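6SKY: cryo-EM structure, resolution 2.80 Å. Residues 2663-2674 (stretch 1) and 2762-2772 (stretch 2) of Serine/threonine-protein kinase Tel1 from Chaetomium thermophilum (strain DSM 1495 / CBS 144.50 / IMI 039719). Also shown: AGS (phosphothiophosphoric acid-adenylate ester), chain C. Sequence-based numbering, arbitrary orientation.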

# COMPACT_ATOMS: atom_id res chain seq x y z
N PHE A 2663 -19.91 38.50 17.97
CA PHE A 2663 -19.32 39.29 16.91
C PHE A 2663 -17.83 39.03 16.90
O PHE A 2663 -17.13 39.40 17.84
CB PHE A 2663 -19.63 40.77 17.13
CG PHE A 2663 -19.56 41.59 15.90
CD1 PHE A 2663 -20.66 41.71 15.08
CD2 PHE A 2663 -18.41 42.26 15.56
CE1 PHE A 2663 -20.60 42.47 13.94
CE2 PHE A 2663 -18.35 43.02 14.43
CZ PHE A 2663 -19.45 43.13 13.62
N VAL A 2664 -17.34 38.36 15.85
CA VAL A 2664 -15.95 37.92 15.82
C VAL A 2664 -15.04 39.14 15.75
O VAL A 2664 -15.28 40.08 14.98
CB VAL A 2664 -15.72 36.95 14.66
CG1 VAL A 2664 -14.30 36.47 14.65
CG2 VAL A 2664 -16.64 35.77 14.79
N SER A 2665 -13.97 39.11 16.55
CA SER A 2665 -13.34 40.33 17.07
C SER A 2665 -12.86 41.30 16.00
O SER A 2665 -13.43 42.39 15.87
CB SER A 2665 -12.16 39.96 17.96
OG SER A 2665 -12.54 38.98 18.92
N ASN A 2666 -11.84 40.94 15.24
CA ASN A 2666 -11.18 41.90 14.36
C ASN A 2666 -11.11 41.37 12.95
O ASN A 2666 -10.06 41.26 12.33
CB ASN A 2666 -9.80 42.30 14.88
CG ASN A 2666 -9.04 41.15 15.46
OD1 ASN A 2666 -8.94 40.10 14.85
ND2 ASN A 2666 -8.51 41.34 16.66
N THR A 2667 -12.27 40.98 12.44
CA THR A 2667 -12.44 40.50 11.08
C THR A 2667 -13.06 41.59 10.22
O THR A 2667 -13.36 42.69 10.68
CB THR A 2667 -13.31 39.26 11.07
OG1 THR A 2667 -14.58 39.58 11.65
CG2 THR A 2667 -12.68 38.15 11.87
N ILE A 2668 -13.22 41.28 8.95
CA ILE A 2668 -13.95 42.12 8.01
C ILE A 2668 -14.64 41.19 7.02
O ILE A 2668 -14.04 40.21 6.60
CB ILE A 2668 -13.01 43.12 7.31
CG1 ILE A 2668 -13.79 44.00 6.33
CG2 ILE A 2668 -11.90 42.42 6.58
CD1 ILE A 2668 -12.94 44.96 5.59
N PRO A 2669 -15.90 41.42 6.65
CA PRO A 2669 -16.54 40.53 5.69
C PRO A 2669 -15.82 40.56 4.36
O PRO A 2669 -15.26 41.58 3.95
CB PRO A 2669 -17.95 41.09 5.58
CG PRO A 2669 -18.16 41.75 6.86
CD PRO A 2669 -16.86 42.35 7.25
N LEU A 2670 -15.81 39.42 3.68
CA LEU A 2670 -15.08 39.30 2.43
C LEU A 2670 -15.63 40.25 1.38
O LEU A 2670 -14.87 40.83 0.60
CB LEU A 2670 -15.13 37.86 1.95
CG LEU A 2670 -14.56 37.51 0.59
CD1 LEU A 2670 -13.06 37.44 0.65
CD2 LEU A 2670 -15.14 36.20 0.13
N HIS A 2671 -16.94 40.44 1.36
CA HIS A 2671 -17.54 41.32 0.37
C HIS A 2671 -17.24 42.79 0.66
O HIS A 2671 -17.03 43.57 -0.27
CB HIS A 2671 -19.04 41.08 0.33
CG HIS A 2671 -19.65 41.34 -1.00
ND1 HIS A 2671 -20.60 42.32 -1.21
CD2 HIS A 2671 -19.47 40.74 -2.20
CE1 HIS A 2671 -20.96 42.32 -2.48
NE2 HIS A 2671 -20.29 41.37 -3.10
N GLU A 2672 -17.18 43.16 1.94
CA GLU A 2672 -16.87 44.53 2.32
C GLU A 2672 -15.42 44.89 2.05
O GLU A 2672 -15.11 46.07 1.92
CB GLU A 2672 -17.16 44.76 3.80
CG GLU A 2672 -18.54 44.33 4.24
CD GLU A 2672 -19.62 45.33 3.89
OE1 GLU A 2672 -19.75 45.69 2.71
OE2 GLU A 2672 -20.34 45.75 4.81
N TYR A 2673 -14.52 43.91 1.99
CA TYR A 2673 -13.20 44.23 1.50
C TYR A 2673 -13.17 44.24 -0.02
O TYR A 2673 -12.58 45.14 -0.62
CB TYR A 2673 -12.15 43.25 2.02
CG TYR A 2673 -10.82 43.47 1.33
CD1 TYR A 2673 -9.98 44.48 1.73
CD2 TYR A 2673 -10.43 42.69 0.25
CE1 TYR A 2673 -8.79 44.70 1.09
CE2 TYR A 2673 -9.26 42.91 -0.39
CZ TYR A 2673 -8.44 43.92 0.04
OH TYR A 2673 -7.25 44.14 -0.60
N LEU A 2674 -13.80 43.26 -0.66
CA LEU A 2674 -13.59 43.07 -2.09
C LEU A 2674 -14.28 44.11 -2.94
O LEU A 2674 -13.80 44.40 -4.04
CB LEU A 2674 -14.06 41.69 -2.52
CG LEU A 2674 -13.15 40.51 -2.21
CD1 LEU A 2674 -13.72 39.30 -2.86
CD2 LEU A 2674 -11.77 40.79 -2.71
N HIS A 2762 -21.84 32.66 0.40
CA HIS A 2762 -21.62 33.90 -0.32
C HIS A 2762 -20.68 34.80 0.48
O HIS A 2762 -20.15 34.41 1.52
CB HIS A 2762 -22.94 34.58 -0.64
CG HIS A 2762 -23.81 34.82 0.54
ND1 HIS A 2762 -23.80 36.00 1.25
CD2 HIS A 2762 -24.73 34.04 1.14
CE1 HIS A 2762 -24.67 35.93 2.24
NE2 HIS A 2762 -25.25 34.75 2.19
N GLY A 2763 -20.46 36.01 -0.00
CA GLY A 2763 -19.43 36.84 0.57
C GLY A 2763 -19.74 37.46 1.90
O GLY A 2763 -18.85 38.03 2.52
N HIS A 2764 -20.98 37.38 2.37
CA HIS A 2764 -21.35 37.94 3.66
C HIS A 2764 -21.30 36.92 4.78
O HIS A 2764 -21.51 37.29 5.93
CB HIS A 2764 -22.74 38.55 3.59
CG HIS A 2764 -22.78 39.89 2.93
ND1 HIS A 2764 -23.76 40.25 2.04
CD2 HIS A 2764 -21.95 40.96 3.05
CE1 HIS A 2764 -23.53 41.49 1.62
NE2 HIS A 2764 -22.45 41.94 2.22
N ASN A 2765 -21.03 35.66 4.46
CA ASN A 2765 -20.88 34.61 5.44
C ASN A 2765 -19.44 34.23 5.68
O ASN A 2765 -19.17 33.32 6.45
CB ASN A 2765 -21.64 33.37 4.99
CG ASN A 2765 -23.12 33.49 5.19
OD1 ASN A 2765 -23.57 34.22 6.06
ND2 ASN A 2765 -23.88 32.77 4.40
N ILE A 2766 -18.50 34.91 5.03
CA ILE A 2766 -17.08 34.61 5.12
C ILE A 2766 -16.38 35.87 5.61
O ILE A 2766 -16.51 36.93 5.00
CB ILE A 2766 -16.52 34.16 3.77
CG1 ILE A 2766 -17.34 33.00 3.22
CG2 ILE A 2766 -15.07 33.78 3.88
CD1 ILE A 2766 -17.02 32.64 1.82
N LEU A 2767 -15.66 35.75 6.71
CA LEU A 2767 -14.97 36.86 7.34
C LEU A 2767 -13.47 36.65 7.23
O LEU A 2767 -12.99 35.53 7.36
CB LEU A 2767 -15.36 36.99 8.81
CG LEU A 2767 -16.83 36.92 9.17
CD1 LEU A 2767 -16.98 36.85 10.65
CD2 LEU A 2767 -17.56 38.10 8.64
N LEU A 2768 -12.74 37.73 7.01
CA LEU A 2768 -11.29 37.71 6.93
C LEU A 2768 -10.72 38.28 8.22
O LEU A 2768 -10.99 39.44 8.54
CB LEU A 2768 -10.80 38.52 5.74
CG LEU A 2768 -11.33 38.13 4.38
CD1 LEU A 2768 -11.06 39.23 3.40
CD2 LEU A 2768 -10.67 36.86 3.97
N ASP A 2769 -9.96 37.48 8.94
CA ASP A 2769 -9.31 37.92 10.16
C ASP A 2769 -8.02 38.64 9.79
O ASP A 2769 -7.06 38.01 9.35
CB ASP A 2769 -9.04 36.72 11.06
CG ASP A 2769 -8.49 37.10 12.40
OD1 ASP A 2769 -8.52 38.29 12.76
OD2 ASP A 2769 -8.01 36.21 13.12
N HIS A 2770 -7.98 39.96 9.96
CA HIS A 2770 -6.81 40.72 9.56
C HIS A 2770 -5.80 40.87 10.68
O HIS A 2770 -5.02 41.82 10.67
CB HIS A 2770 -7.22 42.09 9.01
CG HIS A 2770 -7.96 42.96 9.97
ND1 HIS A 2770 -9.14 43.57 9.64
CD2 HIS A 2770 -7.67 43.34 11.23
CE1 HIS A 2770 -9.56 44.29 10.67
NE2 HIS A 2770 -8.69 44.16 11.65
N LYS A 2771 -5.79 39.96 11.64
CA LYS A 2771 -4.69 39.82 12.58
C LYS A 2771 -3.93 38.52 12.41
O LYS A 2771 -2.73 38.48 12.67
CB LYS A 2771 -5.18 39.91 14.02
CG LYS A 2771 -5.73 41.25 14.40
CD LYS A 2771 -4.68 42.32 14.29
CE LYS A 2771 -5.28 43.69 14.54
NZ LYS A 2771 -4.33 44.78 14.23
N THR A 2772 -4.61 37.46 11.99
CA THR A 2772 -3.99 36.16 11.77
C THR A 2772 -4.08 35.67 10.34
O THR A 2772 -3.43 34.69 10.00
CB THR A 2772 -4.63 35.12 12.69
OG1 THR A 2772 -6.05 35.21 12.59
CG2 THR A 2772 -4.24 35.37 14.10
PG AGS C . -28.31 39.07 4.19
S1G AGS C . -27.19 38.61 2.66
O2G AGS C . -28.55 37.82 5.08
O3G AGS C . -29.68 39.61 3.68
PB AGS C . -26.43 39.80 5.97
O1B AGS C . -25.72 38.62 5.45
O2B AGS C . -25.60 41.07 6.06
O3B AGS C . -27.64 40.17 5.05
PA AGS C . -26.53 40.37 8.65
O1A AGS C . -27.52 41.43 8.90
O2A AGS C . -26.30 39.42 9.82
O3A AGS C . -26.95 39.47 7.43
O5' AGS C . -25.19 41.09 8.24
C5' AGS C . -24.54 41.92 9.21
C4' AGS C . -23.14 42.23 8.75
O4' AGS C . -22.21 41.82 9.77
C3' AGS C . -22.69 41.52 7.48
O3' AGS C . -21.76 42.31 6.75
C2' AGS C . -22.06 40.23 8.01
O2' AGS C . -21.02 39.79 7.16
C1' AGS C . -21.48 40.68 9.35
N9 AGS C . -21.59 39.67 10.39
C8 AGS C . -22.63 38.81 10.60
N7 AGS C . -22.46 38.00 11.62
C5 AGS C . -21.23 38.37 12.12
C6 AGS C . -20.47 37.89 13.20
N6 AGS C . -20.87 36.90 14.01
N1 AGS C . -19.27 38.47 13.43
C2 AGS C . -18.87 39.45 12.63
N3 AGS C . -19.50 39.99 11.58
C4 AGS C . -20.68 39.39 11.37

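The contact is a short antiparallel pairing that runs directly into a helix, and its rules can be read from Leu2768, Leu2670 and Asn2666. Strand 2667-2669 lies beside strand 2766-2769, their directions 144° apart. Ile2668 and Leu2768 form the hydrogen-bonded pair at the centre: Ile2668 N donates to Leu2768 O at 2.9 Å, and Leu2768 N returns a nearly straight bond to Ile2668 O at 2.8 Å. Thr2667 with Asp2769 and Pro2669 with Leu2767 are the non-hydrogen-bonded pairs. Proline has no amide hydrogen to give, so this position costs the ladder nothing.

Leu2768 covers the most surface. Its CB lies 4.1 Å from Ile2668 CG2, while its CD1 reaches 3.8 Å from Leu2670 CD1 and 4.4 Å from Tyr2673 CB. One leucine thus packs against both its strand partner and the first helical turn.

Leu2670 joins the helix start to the second stretch through backbone and side chain. Pro2669 occupies the N-cap position, and the next amides, still unpaired within the helix, turn to the other stretch: Leu2670 N bonds Ile2766 O at 2.9 Å, and His2671 N bonds Gly2763 O at 3.3 Å. Leu2670 CB also lies 4.4 Å from Ile2766 CB. At Gly2763 a CB would come within a tight 3.2 Å of His2671 CB. Nearby, the edge of His2671 approaches the face of His2764, ring centroids 5.2 Å apart.

Asn2666 extends the pairing beyond the strand: His2770 N gives a weak hydrogen bond to Asn2666 O at 3.4 Å, and that carbonyl lies over one face of the His2770 ring.

Leu2767 points to the opposite face from Leu2768, its CD2 4.1 Å from Pro2669 CG and its CD1 4.2 Å from Val2664 CB. Both stretches hold the nucleotide: Val2664 N donates to AGS N1 at 3.1 Å, and AGS O2' to His2764 O at 2.8 Å.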